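Long-range contact in phosphoribosylaminoimidazole-succinocarboxamide synthase (Pyrococcus horikoshii, PDB 4O7V), which catalyses the ATP-dependent joining of L-aspartate to a carboxylated aminoimidazole ribonucleotide, a step of de novo purine biosynthesis: residues L88-R93 with L176-D181. Residues are numbered along the deposited sequence; the frame is centred on the assembly and turned at random.
Sequences LEVVVR and LEFGKD. With U5P (uridine-5'-monophosphate), chain D; UDP (uridine-5'-diphosphate), chain B.
V90 and L176 form an antiparallel hydrogen-bonded pair joining strands 84-93 and 169-180 in the large antiparallel sheet of the SAICAR synthetase fold. Both backbone bonds are nearly straight: V90 N donates to L176 O at 2.8 Å, and L176 N donates to V90 O at 2.7 Å. Two residues on, between L88 and F178, a water takes over from direct pairing. It donates to L88 O (2.7 Å) and accepts from F178 N (2.9 Å), bridging the strands where they separate.

On the nucleotide-bearing face, the E89 and E177 side chains run side by side in the same direction, with carboxylate planes 29° apart and E89 OE1 4.0 Å from E177 OE2. Lysines probably ease this proximity of like charges: K122 forms a salt bridge with E89 OE1, and K175 with E177 OE2. The other oxygen, E177 OE1, hydrogen-bonds O2' of the bound ADP. R93, farther along strand 84-93, turns its guanidinium to the phosphate of the bound uridine nucleotide, modelled as UDP and U5P in overlapping positions; R93 NH1 donates to the phosphate in either model, at 2.8 Å to UDP O1A and 2.9 Å to U5P O3P.

V90 and L176 point to the other face, where helix 143-165 packs against V90 and F178. With V90 CG1 anti to the backbone N (chi1 -178°), the second methyl, CG2, meets the edge of the F178 ring, 3.9 Å from CE2.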
ATOM      1  N   LEU A  88      11.788   0.813   7.395  1.00 13.66           N
ATOM      2  CA  LEU A  88      10.327   0.816   7.472  1.00 13.26           C
ATOM      3  C   LEU A  88       9.811   1.748   8.545  1.00 13.49           C
ATOM      4  O   LEU A  88      10.464   1.978   9.570  1.00 13.20           O
ATOM      5  CB  LEU A  88       9.778  -0.589   7.765  1.00 13.23           C
ATOM      6  CG  LEU A  88      10.074  -1.762   6.808  1.00 13.14           C
ATOM      7  CD1 LEU A  88       9.656  -3.068   7.473  1.00 12.68           C
ATOM      8  CD2 LEU A  88       9.377  -1.588   5.469  1.00 12.45           C
ATOM      9  N   GLU A  89       8.629   2.291   8.294  1.00 14.02           N
ATOM     10  CA  GLU A  89       7.810   2.876   9.336  1.00 14.76           C
ATOM     11  C   GLU A  89       6.553   2.005   9.378  1.00 13.89           C
ATOM     12  O   GLU A  89       5.913   1.767   8.347  1.00 13.45           O
ATOM     13  CB  GLU A  89       7.530   4.357   9.045  1.00 17.43           C
ATOM     14  CG  GLU A  89       8.730   5.240   9.406  1.00 21.33           C
ATOM     15  CD  GLU A  89       8.727   6.629   8.770  1.00 25.26           C
ATOM     16  OE1 GLU A  89       9.773   7.318   8.850  1.00 27.17           O
ATOM     17  OE2 GLU A  89       7.703   7.053   8.180  1.00 27.99           O
ATOM     18  N   VAL A  90       6.252   1.479  10.565  1.00 12.74           N
ATOM     19  CA  VAL A  90       5.162   0.525  10.761  1.00 11.63           C
ATOM     20  C   VAL A  90       4.051   1.212  11.537  1.00 11.43           C
ATOM     21  O   VAL A  90       4.201   1.493  12.731  1.00 11.74           O
ATOM     22  CB  VAL A  90       5.652  -0.733  11.516  1.00 11.59           C
ATOM     23  CG1 VAL A  90       4.525  -1.755  11.682  1.00 11.53           C
ATOM     24  CG2 VAL A  90       6.827  -1.366  10.781  1.00 11.34           C
ATOM     25  N   VAL A  91       2.945   1.497  10.856  1.00 10.76           N
ATOM     26  CA  VAL A  91       1.840   2.240  11.443  1.00 10.53           C
ATOM     27  C   VAL A  91       0.679   1.302  11.831  1.00 10.57           C
ATOM     28  O   VAL A  91       0.208   0.507  11.022  1.00 10.59           O
ATOM     29  CB  VAL A  91       1.345   3.365  10.492  1.00 10.47           C
ATOM     30  CG1 VAL A  91       0.085   4.014  11.038  1.00 10.10           C
ATOM     31  CG2 VAL A  91       2.442   4.407  10.266  1.00 10.25           C
ATOM     32  N   VAL A  92       0.232   1.402  13.075  1.00 10.50           N
ATOM     33  CA  VAL A  92      -0.916   0.643  13.555  1.00 10.74           C
ATOM     34  C   VAL A  92      -2.049   1.647  13.814  1.00 10.78           C
ATOM     35  O   VAL A  92      -1.818   2.693  14.401  1.00 10.90           O
ATOM     36  CB  VAL A  92      -0.580  -0.133  14.849  1.00 10.61           C
ATOM     37  CG1 VAL A  92      -1.708  -1.083  15.218  1.00 10.75           C
ATOM     38  CG2 VAL A  92       0.727  -0.903  14.705  1.00 10.37           C
ATOM     39  N   ARG A  93      -3.256   1.341  13.350  1.00 10.91           N
ATOM     40  CA  ARG A  93      -4.382   2.277  13.438  1.00 11.07           C
ATOM     41  C   ARG A  93      -5.607   1.598  14.064  1.00 11.31           C
ATOM     42  O   ARG A  93      -5.999   0.506  13.642  1.00 10.91           O
ATOM     43  CB  ARG A  93      -4.701   2.846  12.045  1.00 11.09           C
ATOM     44  CG  ARG A  93      -3.473   2.952  11.129  1.00 11.32           C
ATOM     45  CD  ARG A  93      -3.723   3.712   9.830  1.00 11.32           C
ATOM     46  NE  ARG A  93      -3.864   5.130  10.109  1.00 11.37           N
ATOM     47  CZ  ARG A  93      -3.146   6.120   9.587  1.00 11.17           C
ATOM     48  NH1 ARG A  93      -2.193   5.908   8.681  1.00 10.95           N
ATOM     49  NH2 ARG A  93      -3.410   7.351   9.995  1.00 11.00           N
ATOM     50  N   LEU A 176       5.793   2.763  14.578  1.00 11.73           N
ATOM     51  CA  LEU A 176       6.969   2.094  15.121  1.00 11.70           C
ATOM     52  C   LEU A 176       8.074   1.877  14.078  1.00 11.77           C
ATOM     53  O   LEU A 176       7.825   1.855  12.862  1.00 11.39           O
ATOM     54  CB  LEU A 176       6.577   0.739  15.718  1.00 11.80           C
ATOM     55  CG  LEU A 176       5.463   0.685  16.758  1.00 11.97           C
ATOM     56  CD1 LEU A 176       5.168  -0.772  17.075  1.00 12.16           C
ATOM     57  CD2 LEU A 176       5.825   1.460  18.015  1.00 11.70           C
ATOM     58  N   GLU A 177       9.293   1.696  14.577  1.00 11.98           N
ATOM     59  CA  GLU A 177      10.429   1.296  13.762  1.00 11.98           C
ATOM     60  C   GLU A 177      11.137   0.131  14.417  1.00 12.06           C
ATOM     61  O   GLU A 177      11.060  -0.050  15.640  1.00 12.49           O
ATOM     62  CB  GLU A 177      11.383   2.468  13.557  1.00 12.41           C
ATOM     63  CG  GLU A 177      10.767   3.612  12.753  1.00 12.84           C
ATOM     64  CD  GLU A 177      11.744   4.732  12.450  1.00 13.35           C
ATOM     65  OE1 GLU A 177      12.963   4.487  12.353  1.00 13.77           O
ATOM     66  OE2 GLU A 177      11.291   5.873  12.294  1.00 14.05           O
ATOM     67  N   PHE A 178      11.824  -0.666  13.608  1.00 11.81           N
ATOM     68  CA  PHE A 178      12.456  -1.885  14.080  1.00 11.89           C
ATOM     69  C   PHE A 178      13.831  -2.056  13.463  1.00 12.53           C
ATOM     70  O   PHE A 178      14.114  -1.541  12.379  1.00 12.61           O
ATOM     71  CB  PHE A 178      11.628  -3.120  13.688  1.00 11.61           C
ATOM     72  CG  PHE A 178      10.269  -3.176  14.305  1.00 11.43           C
ATOM     73  CD1 PHE A 178      10.056  -3.896  15.487  1.00 11.25           C
ATOM     74  CD2 PHE A 178       9.186  -2.528  13.702  1.00 11.37           C
ATOM     75  CE1 PHE A 178       8.797  -3.967  16.059  1.00 11.14           C
ATOM     76  CE2 PHE A 178       7.923  -2.587  14.277  1.00 11.26           C
ATOM     77  CZ  PHE A 178       7.729  -3.307  15.455  1.00 11.29           C
ATOM     78  N   GLY A 179      14.667  -2.823  14.150  1.00 13.22           N
ATOM     79  CA  GLY A 179      15.926  -3.267  13.602  1.00 14.72           C
ATOM     80  C   GLY A 179      16.223  -4.690  14.028  1.00 15.90           C
ATOM     81  O   GLY A 179      15.480  -5.303  14.802  1.00 15.87           O
ATOM     82  N   LYS A 180      17.335  -5.204  13.534  1.00 16.90           N
ATOM     83  CA  LYS A 180      17.768  -6.545  13.865  1.00 18.40           C
ATOM     84  C   LYS A 180      18.987  -6.463  14.784  1.00 18.20           C
ATOM     85  O   LYS A 180      19.901  -5.670  14.534  1.00 18.39           O
ATOM     86  CB  LYS A 180      18.101  -7.280  12.574  1.00 20.06           C
ATOM     87  CG  LYS A 180      17.708  -8.740  12.590  1.00 23.30           C
ATOM     88  CD  LYS A 180      17.068  -9.162  11.276  1.00 24.81           C
ATOM     89  CE  LYS A 180      18.087  -9.592  10.240  1.00 25.32           C
ATOM     90  NZ  LYS A 180      17.409 -10.510   9.274  1.00 26.22           N
ATOM     91  N   ASP A 181      18.987  -7.244  15.865  1.00 18.43           N
ATOM     92  CA  ASP A 181      20.162  -7.328  16.733  1.00 18.60           C
ATOM     93  C   ASP A 181      21.160  -8.369  16.216  1.00 19.09           C
ATOM     94  O   ASP A 181      20.911  -9.014  15.195  1.00 19.41           O
ATOM     95  CB  ASP A 181      19.778  -7.551  18.207  1.00 18.53           C
ATOM     96  CG  ASP A 181      19.212  -8.943  18.492  1.00 18.28           C
ATOM     97  OD1 ASP A 181      19.363  -9.885  17.682  1.00 18.33           O
ATOM     98  OD2 ASP A 181      18.616  -9.093  19.571  1.00 17.86           O
TER
HETATM   99  N1  U5P D 303       3.788   8.978  11.977  0.50 22.51           N
HETATM  100  C2  U5P D 303       5.083   9.286  12.454  0.50 22.37           C
HETATM  101  N3  U5P D 303       6.078   9.519  11.596  0.50 23.02           N
HETATM  102  C4  U5P D 303       5.862   9.452  10.278  0.50 23.73           C
HETATM  103  C5  U5P D 303       4.600   9.147   9.773  0.50 23.70           C
HETATM  104  C6  U5P D 303       3.555   8.903  10.660  0.50 23.13           C
HETATM  105  O2  U5P D 303       5.303   9.346  13.679  0.50 21.33           O
HETATM  106  O4  U5P D 303       6.811   9.670   9.500  0.50 25.07           O
HETATM  107  C1' U5P D 303       2.710   8.717  12.931  0.50 21.42           C
HETATM  108  C2' U5P D 303       1.740   9.880  13.042  0.50 20.93           C
HETATM  109  O2' U5P D 303       2.068  10.724  14.148  0.50 20.95           O
HETATM  110  C3' U5P D 303       0.431   9.183  13.313  0.50 20.49           C
HETATM  111  C4' U5P D 303       0.556   7.815  12.660  0.50 20.33           C
HETATM  112  O3' U5P D 303       0.320   8.979  14.722  0.50 20.03           O
HETATM  113  O4' U5P D 303       1.954   7.590  12.477  0.50 20.99           O
HETATM  114  C5' U5P D 303      -0.166   7.742  11.319  0.50 19.65           C
HETATM  115  O5' U5P D 303       0.280   8.801  10.477  0.50 19.17           O
HETATM  116  P   U5P D 303      -0.531   9.219   9.157  0.50 18.82           P
HETATM  117  O1P U5P D 303      -1.959   9.323   9.619  0.50 18.86           O
HETATM  118  O2P U5P D 303       0.104  10.531   8.769  0.50 18.77           O
HETATM  119  O3P U5P D 303      -0.308   8.094   8.174  0.50 19.22           O
HETATM  120  N1  UDP B 301       3.758   9.203  11.984  0.50 25.01           N
HETATM  121  C2  UDP B 301       5.090   9.411  12.406  0.50 24.95           C
HETATM  122  N3  UDP B 301       6.027   9.762  11.519  0.50 25.79           N
HETATM  123  C4  UDP B 301       5.710   9.918  10.227  0.50 26.78           C
HETATM  124  C5  UDP B 301       4.407   9.718   9.780  0.50 26.64           C
HETATM  125  C6  UDP B 301       3.424   9.352  10.695  0.50 25.92           C
HETATM  126  O2  UDP B 301       5.398   9.268  13.608  0.50 23.69           O
HETATM  127  O4  UDP B 301       6.599  10.247   9.416  0.50 28.49           O
HETATM  128  C1' UDP B 301       2.744   8.820  12.964  0.50 23.62           C
HETATM  129  C2' UDP B 301       1.714   9.924  13.115  0.50 22.98           C
HETATM  130  O2' UDP B 301       2.010  10.749  14.244  0.50 22.95           O
HETATM  131  C3' UDP B 301       0.435   9.165  13.354  0.50 22.42           C
HETATM  132  C4' UDP B 301       0.633   7.815  12.679  0.50 22.23           C
HETATM  133  O4' UDP B 301       2.042   7.657  12.508  0.50 23.04           O
HETATM  134  O3' UDP B 301       0.311   8.941  14.759  0.50 21.91           O
HETATM  135  C5' UDP B 301      -0.066   7.739  11.326  0.50 21.35           C
HETATM  136  O5' UDP B 301       0.127   8.960  10.618  0.50 20.71           O
HETATM  137  PA  UDP B 301      -0.614   9.243   9.222  0.50 20.28           P
HETATM  138  O1A UDP B 301      -0.386   8.076   8.291  0.50 20.75           O
HETATM  139  O2A UDP B 301      -2.033   9.660   9.500  0.50 20.48           O
HETATM  140  O3A UDP B 301       0.210  10.510   8.662  0.50 20.17           O
HETATM  141  PB  UDP B 301       0.066  12.021   9.218  0.50 20.06           P
HETATM  142  O1B UDP B 301       1.009  12.769   8.311  0.50 20.05           O
HETATM  143  O2B UDP B 301      -1.389  12.369   9.068  0.50 19.64           O
HETATM  144  O3B UDP B 301       0.520  11.981  10.658  0.50 20.55           O
HETATM  145  O   HOH W   1      11.851  -0.030  10.789  1.00  8.58           O